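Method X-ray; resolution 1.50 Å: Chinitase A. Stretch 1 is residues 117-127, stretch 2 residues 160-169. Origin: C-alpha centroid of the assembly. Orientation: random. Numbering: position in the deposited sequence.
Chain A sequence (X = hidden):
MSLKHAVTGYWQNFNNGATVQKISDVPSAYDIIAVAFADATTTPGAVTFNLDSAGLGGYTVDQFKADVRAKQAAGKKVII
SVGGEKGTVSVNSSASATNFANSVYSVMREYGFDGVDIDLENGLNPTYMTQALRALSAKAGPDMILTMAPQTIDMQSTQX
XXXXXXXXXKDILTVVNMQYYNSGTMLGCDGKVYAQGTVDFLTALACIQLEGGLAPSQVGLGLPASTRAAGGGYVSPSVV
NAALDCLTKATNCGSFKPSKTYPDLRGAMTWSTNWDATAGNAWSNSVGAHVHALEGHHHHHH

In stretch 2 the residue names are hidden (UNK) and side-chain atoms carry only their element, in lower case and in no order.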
# COMPACT_ATOMS: atom_id res chain seq x y z
N ASP A 117 4.29 5.59 2.73
CA ASP A 117 3.30 5.08 1.74
C ASP A 117 2.48 6.25 1.29
O ASP A 117 1.99 7.06 2.09
CB ASP A 117 2.38 4.06 2.41
CG ASP A 117 1.18 3.65 1.52
OD1 ASP A 117 1.45 3.08 0.41
OD2 ASP A 117 0.01 3.91 1.90
N ILE A 118 2.36 6.42 -0.03
CA ILE A 118 1.58 7.51 -0.58
C ILE A 118 0.17 7.04 -0.86
O ILE A 118 -0.05 6.26 -1.80
CB ILE A 118 2.25 8.05 -1.90
CG1 ILE A 118 3.76 8.37 -1.67
CG2 ILE A 118 1.43 9.22 -2.50
CD1 ILE A 118 4.01 9.43 -0.57
N ASP A 119 -0.78 7.55 -0.09
CA ASP A 119 -2.17 7.18 -0.21
C ASP A 119 -3.07 8.43 -0.22
O ASP A 119 -4.16 8.42 0.38
CB ASP A 119 -2.57 6.21 0.93
CG ASP A 119 -3.97 5.65 0.76
OD1 ASP A 119 -4.53 5.65 -0.36
OD2 ASP A 119 -4.52 5.23 1.81
N LEU A 120 -2.63 9.46 -0.94
CA LEU A 120 -3.48 10.64 -1.15
C LEU A 120 -4.66 10.22 -2.05
O LEU A 120 -4.47 9.68 -3.16
CB LEU A 120 -2.72 11.77 -1.82
CG LEU A 120 -1.44 12.28 -1.12
CD1 LEU A 120 -1.01 13.64 -1.77
CD2 LEU A 120 -1.65 12.40 0.32
N GLU A 121 -5.88 10.53 -1.60
CA GLU A 121 -7.08 10.23 -2.40
C GLU A 121 -7.82 11.48 -2.86
O GLU A 121 -8.95 11.42 -3.39
CB GLU A 121 -7.98 9.27 -1.63
CG GLU A 121 -7.19 8.00 -1.31
CD GLU A 121 -8.03 6.89 -0.73
OE1 GLU A 121 -9.26 7.05 -0.60
OE2 GLU A 121 -7.42 5.87 -0.37
N ASN A 122 -7.17 12.63 -2.64
CA ASN A 122 -7.77 13.94 -2.95
C ASN A 122 -7.01 14.63 -4.07
O ASN A 122 -7.07 15.86 -4.22
CB ASN A 122 -7.83 14.83 -1.70
CG ASN A 122 -6.45 15.09 -1.09
OD1 ASN A 122 -5.57 14.22 -1.13
ND2 ASN A 122 -6.27 16.26 -0.47
N GLY A 123 -6.28 13.83 -4.85
CA GLY A 123 -5.50 14.34 -5.99
C GLY A 123 -4.03 13.99 -5.85
O GLY A 123 -3.50 13.86 -4.73
N LEU A 124 -3.36 13.84 -6.99
CA LEU A 124 -1.92 13.55 -7.01
C LEU A 124 -1.33 14.32 -8.20
O LEU A 124 -1.66 14.05 -9.36
CB LEU A 124 -1.69 12.05 -7.12
CG LEU A 124 -0.33 11.44 -6.76
CD1 LEU A 124 0.77 11.94 -7.70
CD2 LEU A 124 0.01 11.57 -5.26
N ASN A 125 -0.44 15.27 -7.90
CA ASN A 125 0.17 16.11 -8.95
C ASN A 125 1.58 15.57 -9.21
O ASN A 125 2.45 15.64 -8.31
CB ASN A 125 0.24 17.56 -8.43
CG ASN A 125 0.80 18.51 -9.45
OD1 ASN A 125 1.85 18.22 -10.05
ND2 ASN A 125 0.11 19.60 -9.71
N PRO A 126 1.82 14.95 -10.39
CA PRO A 126 3.12 14.31 -10.59
C PRO A 126 4.31 15.28 -10.64
O PRO A 126 5.42 14.90 -10.27
CB PRO A 126 2.99 13.58 -11.94
CG PRO A 126 1.77 14.15 -12.56
CD PRO A 126 0.88 14.74 -11.50
N THR A 127 4.04 16.53 -11.05
CA THR A 127 5.15 17.50 -11.11
C THR A 127 5.66 17.68 -9.68
O THR A 127 6.89 17.63 -9.46
CB THR A 127 4.68 18.81 -11.73
OG1 THR A 127 4.39 18.62 -13.12
CG2 THR A 127 5.77 19.91 -11.61
N UNK A 160 -1.83 8.36 -15.86
CA UNK A 160 -2.45 8.66 -14.55
C UNK A 160 -1.43 9.36 -13.67
O UNK A 160 -0.24 9.08 -13.77
N UNK A 161 -1.89 10.23 -12.76
CA UNK A 161 -0.95 10.98 -11.90
C UNK A 161 -0.08 10.07 -11.06
O UNK A 161 1.15 10.24 -11.00
N UNK A 162 -0.69 9.08 -10.37
CA UNK A 162 0.11 8.08 -9.67
C UNK A 162 1.08 7.32 -10.59
O UNK A 162 2.22 7.06 -10.24
c UNK A 162 -2.28 8.24 -7.28
c UNK A 162 -0.79 7.06 -8.93
c UNK A 162 -2.65 8.59 -5.93
o UNK A 162 -2.17 8.37 -3.57
c UNK A 162 -0.79 7.25 -5.12
c UNK A 162 -1.90 8.08 -4.90
c UNK A 162 -1.17 7.44 -7.53
c UNK A 162 -0.42 6.95 -6.46
N UNK A 163 0.61 6.94 -11.79
CA UNK A 163 1.40 6.12 -12.66
C UNK A 163 2.63 6.94 -13.13
O UNK A 163 3.76 6.43 -13.10
c UNK A 163 0.06 3.33 -14.85
c UNK A 163 0.55 5.60 -13.84
c UNK A 163 0.51 2.09 -15.42
c UNK A 163 2.81 2.73 -15.10
c UNK A 163 1.84 1.80 -15.54
c UNK A 163 1.01 4.29 -14.42
c UNK A 163 2.36 3.97 -14.53
N UNK A 164 2.39 8.19 -13.53
CA UNK A 164 3.50 9.05 -14.00
C UNK A 164 4.53 9.23 -12.88
O UNK A 164 5.72 9.14 -13.11
n UNK A 164 3.91 10.60 -17.37
c UNK A 164 4.69 10.64 -16.28
c UNK A 164 2.99 10.41 -14.42
c UNK A 164 4.07 11.27 -15.07
o UNK A 164 5.86 10.15 -16.24
N UNK A 165 4.02 9.44 -11.65
CA UNK A 165 4.90 9.62 -10.49
C UNK A 165 5.72 8.38 -10.26
O UNK A 165 6.95 8.41 -10.09
o UNK A 165 3.35 11.20 -9.52
c UNK A 165 4.12 10.03 -9.24
c UNK A 165 5.08 10.32 -8.03
N UNK A 166 5.02 7.22 -10.22
CA UNK A 166 5.69 5.96 -10.00
C UNK A 166 6.83 5.72 -11.02
O UNK A 166 7.95 5.31 -10.65
c UNK A 166 4.64 4.83 -10.08
N UNK A 167 6.56 6.00 -12.31
CA UNK A 167 7.59 5.86 -13.33
C UNK A 167 8.75 6.86 -13.09
O UNK A 167 9.92 6.47 -13.22
c UNK A 167 6.07 4.89 -15.15
c UNK A 167 5.29 5.36 -16.38
c UNK A 167 6.99 6.05 -14.72
c UNK A 167 6.88 3.59 -15.41
N UNK A 168 8.39 8.09 -12.70
CA UNK A 168 9.44 9.12 -12.52
C UNK A 168 10.38 8.70 -11.42
O UNK A 168 11.58 9.02 -11.48
n UNK A 168 7.35 12.20 -12.98
c UNK A 168 8.07 11.12 -13.29
o UNK A 168 8.17 10.68 -14.46
c UNK A 168 8.80 10.45 -12.13
N UNK A 169 9.84 8.03 -10.39
CA UNK A 169 10.67 7.61 -9.24
C UNK A 169 10.94 6.11 -9.19
O UNK A 169 11.22 5.53 -8.13
c UNK A 169 9.88 9.65 -7.95
c UNK A 169 10.13 8.15 -7.88
c UNK A 169 8.79 7.42 -7.50

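Position 160 has no side-chain atoms and touches nothing on stretch 1, so it is glycine, Gly160. It stands at the N-cap position, and its O accepts from the backbone N of position 164, 2.8 Å away, as the helix begins.

Position 161 also lacks side-chain atoms, yet it lies against stretch 1: its O is 3.7 Å from Leu124 CD1 and 3.9 Å from Pro126 CB. It is Gly161. A CB built here would point toward stretch 1 and sit 2.7 Å from Leu124 O, a clash, so the bare backbone is what allows the close approach.

Position 162 carries one carbon, then a ring of six carbons bearing one oxygen. The oxygen lies 2.7 Å from Leu120 O, and the ring packs against Leu124 and Ile118. It is tyrosine. The CA-to-CB bond of Tyr162 points away from stretch 1, but chi1 of -89° and the length of the side chain bring its end back to the strand. There Tyr162 OH donates a hydrogen bond to Leu120 O. Leu124 CG lies over one ring face, 3.9 Å from the centroid of the Tyr162 ring, a CH-pi contact, while Ile118 CG2 packs 4.0 Å from Tyr162 CE2. A long, flat residue with a polar tip suits a buried site that offers both aliphatic groups and a backbone carbonyl.

Position 163 has one carbon and a ring of six carbons with no oxygen, out of reach of stretch 1: phenylalanine. Phe163 is buried, and a wholly apolar ring fits such surroundings.

Position 164 has three carbons in a chain, the third bearing one oxygen and one nitrogen; its CB lies 4.0 Å from Pro126 CB. It is glutamine. The end of the Gln164 side chain leads away, so apolar carbon meets the proline at a partly exposed margin.

Position 165 has a carbon carrying one oxygen and one carbon; the oxygen lies 3.2 Å from Leu124 CD1 and 3.4 Å from Pro126 CB. It is threonine. Thr165 OG1 donates to Gly161 O at 2.8 Å, so the helix itself satisfies this hydroxyl's donor beneath apolar neighbours.

Position 166 has a single side-chain carbon, out of reach of stretch 1, and is alanine. Ala166 is buried, and its small side chain takes little room.

Position 167 has four carbons forked at the second, also out of reach: leucine. Leu167 has rotamer m, t, and leucine is a good helix former.

Position 168 has two carbons, the second bearing one oxygen and one nitrogen, and only skirts stretch 1 near Pro126. It is asparagine. The CA-to-CB bond of Asn168 points toward stretch 1; an amide tolerates this partly exposed position.

Position 169 has one carbon carrying two more and does not touch stretch 1: valine. Val169, compact and apolar, fits a buried site and is the first residue to leave helical phi/psi.

The contact joins helix 161-168 to a strand, the loop after it and the start of a second helix at Pro126. Gly161 and Thr165, one turn apart, receive Leu124 and Pro126, whereas Tyr162 reaches to the strand. Together the two stretches bury 388 Å², through van der Waals packing and one hydrogen bond across them.

Stretch 2 (160-169) GGYFQTALNV
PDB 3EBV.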